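Local structure of nitrogen regulatory protein P-II (Thiomonas intermedia, 5D4L) at residues L17-I22 with M73-V78; I23-H28 with E67-I72. The protein is a PII-like signalling protein, associated with the carboxysome and regulated by bicarbonate, that binds adenine nucleotides and probably acts as an enzyme regulator. All blocks are in the same frame, centred on the assembly; numbering follows the deposited sequence.

In the fold
Both contacts belong to one antiparallel pairing, that of strands 12-25 and 71-78, side by side in the middle of the four-stranded sheet of the ferredoxin-like PII fold. Contact 1 is its buried body, about 5 Å from the centre of the chain; contact 2, at about 13 Å, is where the strands part into loops. Their centres lie about 17 Å apart, and they meet where Met73 CE packs on Ile23 CD1 at 3.7 Å. Ala77, an ADP- and AMP-binding residue, lies in contact 1, and the Leu71 and Glu25 side chains of contact 2 come within about 4 Å of Gly52 (ADP) and Ser98 (both nucleotides); no nucleotide is bound here.

Contact 1: L17-I22 with M73-V78; sequences LKKLEI and MIIAAV
Six backbone hydrogen bonds tie 17-22 to 73-78 in an unbroken antiparallel ladder, through the hydrogen-bonded pairs Lys18-Val78, Leu20-Ala76 and Ile22-Ile74. The tightest rung runs from Ile74 N to Ile22 O at 2.7 Å, and its return bond, Ile22 N to Ile74 O, is nearly straight at 172°.

On the face bearing Lys19, Glu21, Ile75 and Ala77, Lys19 NZ reaches Glu21 OE1 at 2.8 Å, meeting its anti side 25° out of the carboxylate plane. The same ammonium pairs with Glu21 of the second subunit, while OE2 of Glu21 takes Lys19 of the third. With chi1 at -166° the Lys19 chain swings CG away from its own N and crosses Ile75, CD 3.8 Å from CG2, before a bend at chi3 brings NZ round to Glu21. Met73 crosses Glu21 at a slant, its SD 3.9 Å from Glu21 CG, and the methyl beyond approaches OE2. Ala77, an ADP- and AMP-binding residue, lies at the Leu17 end of this face.

The other face is apolar: Ile22 and Ile74 meet CB to CB at 4.0 Å, and Leu20 and Val78 touch more loosely, beneath helices 29-39 and 83-94. Lys18 instead turns its ammonium to Asp105. The sheet thus has an apolar side for its helices and one where lysines and glutamates of three subunits pair across the interfaces, which would be expected to offset their buried charges.

Contact 2: I23-H28 with E67-I72; sequences ILEGAH and EDDALI
Leu24 and Ile72 form the close-packed part of this contact. Ile72 N donates an almost straight bond to Leu24 O (3.0 Å), whereas the return bond from Leu24 N to Ile72 O is weak at 3.3 Å. Both side chains place their first branch between the backbone N and the carbonyl carbon (chi1 39° for Leu24, 59° for Ile72), and Leu24 CD1 comes to 3.8 Å from Ile72 CG1. Across the ladder, Leu71 sends CD2 over the backbone between Leu24 and Glu25, and its CD1 brushes Ile23 CG2.

Beyond the Glu25-Leu71 pair the chains diverge, and Gly26 N to Ala70 O, 3.0 Å, is the last bond between them. Here the contact opens toward solvent. Glu25 OE1 and Asp69 OD1, 3.3 Å apart, are two acceptors with no bond between them, their carboxylate planes 59° apart, probably an unfavourable approach. Asp69 OD2 is held by the backbone N of Asn66, and Glu25 OE2 lies at the edge of the His28 ring, in its plane. Replacing Glu25 by alanine would remove the methylene at CG, and Leu71 CD2 would probably lose the cover it has on that side, with the His28 ring edge left without OE2 beside it.

Leu24 and Ile72 lie against helix 29-39, through Ala32 and Lys29, and Ile72 also touches Ile46. Ile23 and Leu71 both touch Phe65 of their own chain and Thr45 of the third subunit, Ile23 leaning on strand 100-111 and Leu71 on strand 43-54.

Contact 1: L17-I22 with M73-V78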
ATOM      1  N   LEU A  17      -3.969 -13.990   4.059  1.00 23.86           N
ATOM      2  CA  LEU A  17      -3.875 -13.223   5.288  1.00 23.68           C
ATOM      3  C   LEU A  17      -4.637 -11.932   5.050  1.00 22.17           C
ATOM      4  O   LEU A  17      -5.040 -11.662   3.922  1.00 19.80           O
ATOM      5  CB  LEU A  17      -2.421 -12.918   5.662  1.00 20.75           C
ATOM      6  CG  LEU A  17      -1.487 -14.036   6.119  1.00 26.27           C
ATOM      7  CD1 LEU A  17      -0.107 -13.466   6.224  1.00 26.49           C
ATOM      8  CD2 LEU A  17      -1.908 -14.583   7.451  1.00 24.42           C
ATOM      9  N   LYS A  18      -4.806 -11.144   6.110  1.00 20.23           N
ATOM     10  CA  LYS A  18      -5.378  -9.803   6.039  1.00 19.97           C
ATOM     11  C   LYS A  18      -4.251  -8.802   6.199  1.00 22.55           C
ATOM     12  O   LYS A  18      -3.421  -8.961   7.089  1.00 25.66           O
ATOM     13  CB  LYS A  18      -6.428  -9.595   7.134  1.00 22.59           C
ATOM     14  CG  LYS A  18      -7.648 -10.507   7.023  1.00 25.23           C
ATOM     15  CD  LYS A  18      -8.383 -10.194   5.725  1.00 30.11           C
ATOM     16  CE  LYS A  18      -9.779 -10.784   5.666  1.00 26.84           C
ATOM     17  NZ  LYS A  18     -10.384 -10.520   4.334  1.00 28.70           N
ATOM     18  N   LYS A  19      -4.191  -7.790   5.339  1.00 19.29           N
ATOM     19  CA  LYS A  19      -3.197  -6.739   5.523  1.00 20.92           C
ATOM     20  C   LYS A  19      -3.868  -5.466   5.999  1.00 21.43           C
ATOM     21  O   LYS A  19      -4.783  -4.962   5.365  1.00 21.61           O
ATOM     22  CB  LYS A  19      -2.413  -6.447   4.254  1.00 19.48           C
ATOM     23  CG  LYS A  19      -1.165  -5.599   4.527  1.00 21.99           C
ATOM     24  CD  LYS A  19      -0.531  -5.023   3.270  1.00 21.78           C
ATOM     25  CE  LYS A  19      -1.092  -3.680   2.931  1.00 20.69           C
ATOM     26  NZ  LYS A  19      -0.423  -3.063   1.720  1.00 22.93           N
ATOM     27  N   LEU A  20      -3.377  -4.967   7.119  1.00 19.48           N
ATOM     28  CA  LEU A  20      -3.897  -3.791   7.783  1.00 18.37           C
ATOM     29  C   LEU A  20      -2.965  -2.632   7.506  1.00 19.81           C
ATOM     30  O   LEU A  20      -1.764  -2.749   7.732  1.00 21.12           O
ATOM     31  CB  LEU A  20      -3.996  -4.041   9.290  1.00 18.91           C
ATOM     32  CG  LEU A  20      -5.243  -4.551  10.016  1.00 24.50           C
ATOM     33  CD1 LEU A  20      -6.108  -5.451   9.185  1.00 23.74           C
ATOM     34  CD2 LEU A  20      -4.774  -5.306  11.240  1.00 25.27           C
ATOM     35  N   GLU A  21      -3.504  -1.534   6.982  1.00 21.54           N
ATOM     36  CA  GLU A  21      -2.764  -0.284   6.882  1.00 19.28           C
ATOM     37  C   GLU A  21      -3.352   0.682   7.899  1.00 21.05           C
ATOM     38  O   GLU A  21      -4.480   1.142   7.745  1.00 22.53           O
ATOM     39  CB  GLU A  21      -2.829   0.294   5.466  1.00 18.59           C
ATOM     40  CG  GLU A  21      -2.151  -0.597   4.416  1.00 22.16           C
ATOM     41  CD  GLU A  21      -2.270  -0.053   3.001  1.00 25.95           C
ATOM     42  OE1 GLU A  21      -1.505  -0.505   2.125  1.00 30.51           O
ATOM     43  OE2 GLU A  21      -3.123   0.833   2.758  1.00 29.76           O
ATOM     44  N   ILE A  22      -2.587   0.949   8.952  1.00 17.95           N
ATOM     45  CA  ILE A  22      -3.006   1.771  10.072  1.00 17.82           C
ATOM     46  C   ILE A  22      -2.342   3.138   9.964  1.00 20.26           C
ATOM     47  O   ILE A  22      -1.126   3.266  10.136  1.00 21.91           O
ATOM     48  CB  ILE A  22      -2.620   1.115  11.430  1.00 24.92           C
ATOM     49  CG1 ILE A  22      -3.218  -0.282  11.554  1.00 19.73           C
ATOM     50  CG2 ILE A  22      -3.021   1.994  12.596  1.00 20.09           C
ATOM     51  CD1 ILE A  22      -2.655  -1.069  12.726  1.00 25.98           C
ATOM     52  N   MET A  73       2.271   5.186   8.544  1.00 19.47           N
ATOM     53  CA  MET A  73       1.434   4.060   8.240  1.00 18.75           C
ATOM     54  C   MET A  73       2.056   2.840   8.868  1.00 19.37           C
ATOM     55  O   MET A  73       3.210   2.518   8.591  1.00 20.93           O
ATOM     56  CB  MET A  73       1.279   3.866   6.726  1.00 23.83           C
ATOM     57  CG  MET A  73       0.554   2.576   6.349  1.00 21.41           C
ATOM     58  SD  MET A  73       0.404   2.356   4.566  1.00 32.15           S
ATOM     59  CE  MET A  73      -0.760   3.658   4.193  1.00 18.64           C
ATOM     60  N   ILE A  74       1.296   2.166   9.720  1.00 19.05           N
ATOM     61  CA  ILE A  74       1.728   0.892  10.259  1.00 17.82           C
ATOM     62  C   ILE A  74       1.089  -0.236   9.439  1.00 21.04           C
ATOM     63  O   ILE A  74      -0.116  -0.240   9.200  1.00 22.21           O
ATOM     64  CB  ILE A  74       1.368   0.787  11.744  1.00 20.41           C
ATOM     65  CG1 ILE A  74       1.932   2.006  12.480  1.00 16.71           C
ATOM     66  CG2 ILE A  74       1.865  -0.527  12.336  1.00 19.56           C
ATOM     67  CD1 ILE A  74       1.726   1.981  13.967  1.00 20.54           C
ATOM     68  N   ILE A  75       1.913  -1.158   8.960  1.00 21.45           N
ATOM     69  CA  ILE A  75       1.427  -2.288   8.178  1.00 22.56           C
ATOM     70  C   ILE A  75       1.587  -3.606   8.967  1.00 22.23           C
ATOM     71  O   ILE A  75       2.689  -3.980   9.352  1.00 21.62           O
ATOM     72  CB  ILE A  75       2.181  -2.374   6.805  1.00 19.85           C
ATOM     73  CG1 ILE A  75       2.042  -1.068   6.025  1.00 20.48           C
ATOM     74  CG2 ILE A  75       1.675  -3.525   5.963  1.00 22.27           C
ATOM     75  CD1 ILE A  75       2.884  -1.057   4.728  1.00 22.22           C
ATOM     76  N   ALA A  76       0.483  -4.300   9.209  1.00 20.53           N
ATOM     77  CA  ALA A  76       0.530  -5.624   9.810  1.00 22.22           C
ATOM     78  C   ALA A  76      -0.215  -6.644   8.956  1.00 24.45           C
ATOM     79  O   ALA A  76      -1.366  -6.424   8.579  1.00 24.01           O
ATOM     80  CB  ALA A  76      -0.046  -5.587  11.172  1.00 23.88           C
ATOM     81  N   ALA A  77       0.453  -7.747   8.640  1.00 24.46           N
ATOM     82  CA  ALA A  77      -0.186  -8.870   7.968  1.00 22.36           C
ATOM     83  C   ALA A  77      -0.568  -9.903   9.030  1.00 27.49           C
ATOM     84  O   ALA A  77       0.273 -10.375   9.789  1.00 31.19           O
ATOM     85  CB  ALA A  77       0.717  -9.466   6.941  1.00 26.75           C
ATOM     86  N   VAL A  78      -1.836 -10.276   9.033  1.00 22.52           N
ATOM     87  CA  VAL A  78      -2.502 -10.804  10.202  1.00 22.93           C
ATOM     88  C   VAL A  78      -3.523 -11.871   9.780  1.00 26.41           C
ATOM     89  O   VAL A  78      -4.175 -11.723   8.741  1.00 29.69           O
ATOM     90  CB  VAL A  78      -3.150  -9.591  10.960  1.00 28.61           C
ATOM     91  CG1 VAL A  78      -4.652  -9.682  11.067  1.00 24.59           C
ATOM     92  CG2 VAL A  78      -2.468  -9.344  12.276  1.00 29.04           C
TER

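Contact 2: I23-H28 with E67-I72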
ATOM      1  N   ILE A  23      -3.142   4.155   9.659  1.00 24.36           N
ATOM      2  CA  ILE A  23      -2.628   5.499   9.471  1.00 21.06           C
ATOM      3  C   ILE A  23      -3.046   6.368  10.651  1.00 19.19           C
ATOM      4  O   ILE A  23      -4.219   6.478  10.943  1.00 21.98           O
ATOM      5  CB  ILE A  23      -3.132   6.118   8.157  1.00 20.05           C
ATOM      6  CG1 ILE A  23      -2.775   5.212   6.976  1.00 17.48           C
ATOM      7  CG2 ILE A  23      -2.532   7.513   7.968  1.00 22.18           C
ATOM      8  CD1 ILE A  23      -3.587   5.453   5.775  1.00 21.68           C
ATOM      9  N   LEU A  24      -2.074   6.964  11.321  1.00 21.29           N
ATOM     10  CA  LEU A  24      -2.302   7.807  12.493  1.00 23.86           C
ATOM     11  C   LEU A  24      -1.097   8.711  12.693  1.00 23.98           C
ATOM     12  O   LEU A  24      -0.096   8.550  12.004  1.00 23.19           O
ATOM     13  CB  LEU A  24      -2.563   6.963  13.756  1.00 20.80           C
ATOM     14  CG  LEU A  24      -1.786   5.659  14.017  1.00 24.58           C
ATOM     15  CD1 LEU A  24      -0.332   5.875  14.220  1.00 21.83           C
ATOM     16  CD2 LEU A  24      -2.341   4.919  15.251  1.00 26.31           C
ATOM     17  N   GLU A  25      -1.198   9.654  13.628  1.00 26.53           N
ATOM     18  CA  GLU A  25      -0.094  10.551  13.948  1.00 25.08           C
ATOM     19  C   GLU A  25       1.103   9.782  14.524  1.00 28.92           C
ATOM     20  O   GLU A  25       0.942   8.803  15.255  1.00 30.04           O
ATOM     21  CB  GLU A  25      -0.545  11.628  14.937  1.00 30.41           C
ATOM     22  CG  GLU A  25      -1.605  12.600  14.423  1.00 32.07           C
ATOM     23  CD  GLU A  25      -2.229  13.430  15.556  1.00 39.62           C
ATOM     24  OE1 GLU A  25      -1.867  14.624  15.705  1.00 39.52           O
ATOM     25  OE2 GLU A  25      -3.072  12.883  16.305  1.00 33.78           O
ATOM     26  N   GLY A  26       2.304  10.225  14.184  1.00 23.79           N
ATOM     27  CA  GLY A  26       3.509   9.606  14.687  1.00 26.87           C
ATOM     28  C   GLY A  26       3.629   9.551  16.199  1.00 27.87           C
ATOM     29  O   GLY A  26       4.192   8.609  16.748  1.00 33.20           O
ATOM     30  N   ALA A  27       3.087  10.553  16.875  1.00 33.20           N
ATOM     31  CA  ALA A  27       3.130  10.644  18.336  1.00 33.94           C
ATOM     32  C   ALA A  27       2.575   9.399  19.028  1.00 35.01           C
ATOM     33  O   ALA A  27       2.950   9.079  20.159  1.00 31.93           O
ATOM     34  CB  ALA A  27       2.352  11.878  18.796  1.00 27.29           C
ATOM     35  N   HIS A  28       1.661   8.715  18.344  1.00 31.94           N
ATOM     36  CA  HIS A  28       0.975   7.570  18.916  1.00 28.16           C
ATOM     37  C   HIS A  28       1.513   6.232  18.394  1.00 30.08           C
ATOM     38  O   HIS A  28       0.842   5.203  18.492  1.00 28.07           O
ATOM     39  CB  HIS A  28      -0.521   7.706  18.647  1.00 27.49           C
ATOM     40  CG  HIS A  28      -1.092   9.000  19.144  1.00 34.54           C
ATOM     41  ND1 HIS A  28      -1.531  10.000  18.300  1.00 36.45           N
ATOM     42  CD2 HIS A  28      -1.257   9.474  20.401  1.00 29.70           C
ATOM     43  CE1 HIS A  28      -1.960  11.023  19.017  1.00 34.52           C
ATOM     44  NE2 HIS A  28      -1.799  10.732  20.295  1.00 34.23           N
ATOM     45  N   GLU A  67      -3.297  19.509   7.757  1.00 31.46           N
ATOM     46  CA  GLU A  67      -2.046  19.748   7.070  1.00 34.25           C
ATOM     47  C   GLU A  67      -0.825  19.820   7.964  1.00 33.02           C
ATOM     48  O   GLU A  67       0.294  19.815   7.461  1.00 50.59           O
ATOM     49  CB  GLU A  67      -2.160  21.035   6.246  1.00 46.27           C
ATOM     50  CG  GLU A  67      -3.248  20.954   5.171  1.00 54.07           C
ATOM     51  CD  GLU A  67      -3.131  22.037   4.116  1.00 67.87           C
ATOM     52  OE1 GLU A  67      -2.677  21.725   2.990  1.00 68.30           O
ATOM     53  OE2 GLU A  67      -3.500  23.195   4.410  1.00 76.54           O
ATOM     54  N   ASP A  68      -0.985  19.868   9.273  1.00 27.60           N
ATOM     55  CA  ASP A  68       0.221  19.816  10.075  1.00 35.13           C
ATOM     56  C   ASP A  68       0.309  18.535  10.902  1.00 32.20           C
ATOM     57  O   ASP A  68       0.977  18.484  11.931  1.00 39.14           O
ATOM     58  CB  ASP A  68       0.345  21.070  10.958  1.00 46.99           C
ATOM     59  CG  ASP A  68      -0.843  21.291  11.857  1.00 45.01           C
ATOM     60  OD1 ASP A  68      -1.476  20.299  12.270  1.00 44.15           O
ATOM     61  OD2 ASP A  68      -1.130  22.471  12.159  1.00 44.89           O
ATOM     62  N   ASP A  69      -0.357  17.492  10.435  1.00 28.91           N
ATOM     63  CA  ASP A  69      -0.180  16.171  11.011  1.00 25.93           C
ATOM     64  C   ASP A  69       1.001  15.454  10.359  1.00 26.02           C
ATOM     65  O   ASP A  69       1.073  15.343   9.126  1.00 22.83           O
ATOM     66  CB  ASP A  69      -1.436  15.331  10.838  1.00 28.75           C
ATOM     67  CG  ASP A  69      -2.564  15.764  11.745  1.00 32.08           C
ATOM     68  OD1 ASP A  69      -2.295  16.253  12.873  1.00 33.89           O
ATOM     69  OD2 ASP A  69      -3.724  15.580  11.325  1.00 29.84           O
ATOM     70  N   ALA A  70       1.931  14.985  11.183  1.00 24.75           N
ATOM     71  CA  ALA A  70       2.999  14.109  10.711  1.00 24.80           C
ATOM     72  C   ALA A  70       2.503  12.695  10.860  1.00 26.27           C
ATOM     73  O   ALA A  70       2.467  12.169  11.971  1.00 25.09           O
ATOM     74  CB  ALA A  70       4.274  14.320  11.503  1.00 20.22           C
ATOM     75  N   LEU A  71       2.098  12.074   9.759  1.00 22.57           N
ATOM     76  CA  LEU A  71       1.484  10.760   9.868  1.00 21.61           C
ATOM     77  C   LEU A  71       2.465   9.631   9.551  1.00 25.68           C
ATOM     78  O   LEU A  71       3.480   9.824   8.869  1.00 24.02           O
ATOM     79  CB  LEU A  71       0.264  10.678   8.960  1.00 21.95           C
ATOM     80  CG  LEU A  71      -0.790  11.789   9.114  1.00 23.18           C
ATOM     81  CD1 LEU A  71      -1.719  11.761   7.940  1.00 17.82           C
ATOM     82  CD2 LEU A  71      -1.591  11.692  10.434  1.00 21.15           C
ATOM     83  N   ILE A  72       2.162   8.453  10.081  1.00 22.16           N
ATOM     84  CA  ILE A  72       2.839   7.231   9.684  1.00 22.17           C
ATOM     85  C   ILE A  72       1.805   6.218   9.224  1.00 23.70           C
ATOM     86  O   ILE A  72       0.616   6.359   9.486  1.00 21.97           O
ATOM     87  CB  ILE A  72       3.652   6.606  10.831  1.00 22.35           C
ATOM     88  CG1 ILE A  72       2.726   6.284  12.006  1.00 22.75           C
ATOM     89  CG2 ILE A  72       4.805   7.523  11.242  1.00 24.31           C
ATOM     90  CD1 ILE A  72       3.415   5.518  13.143  1.00 21.38           C
TER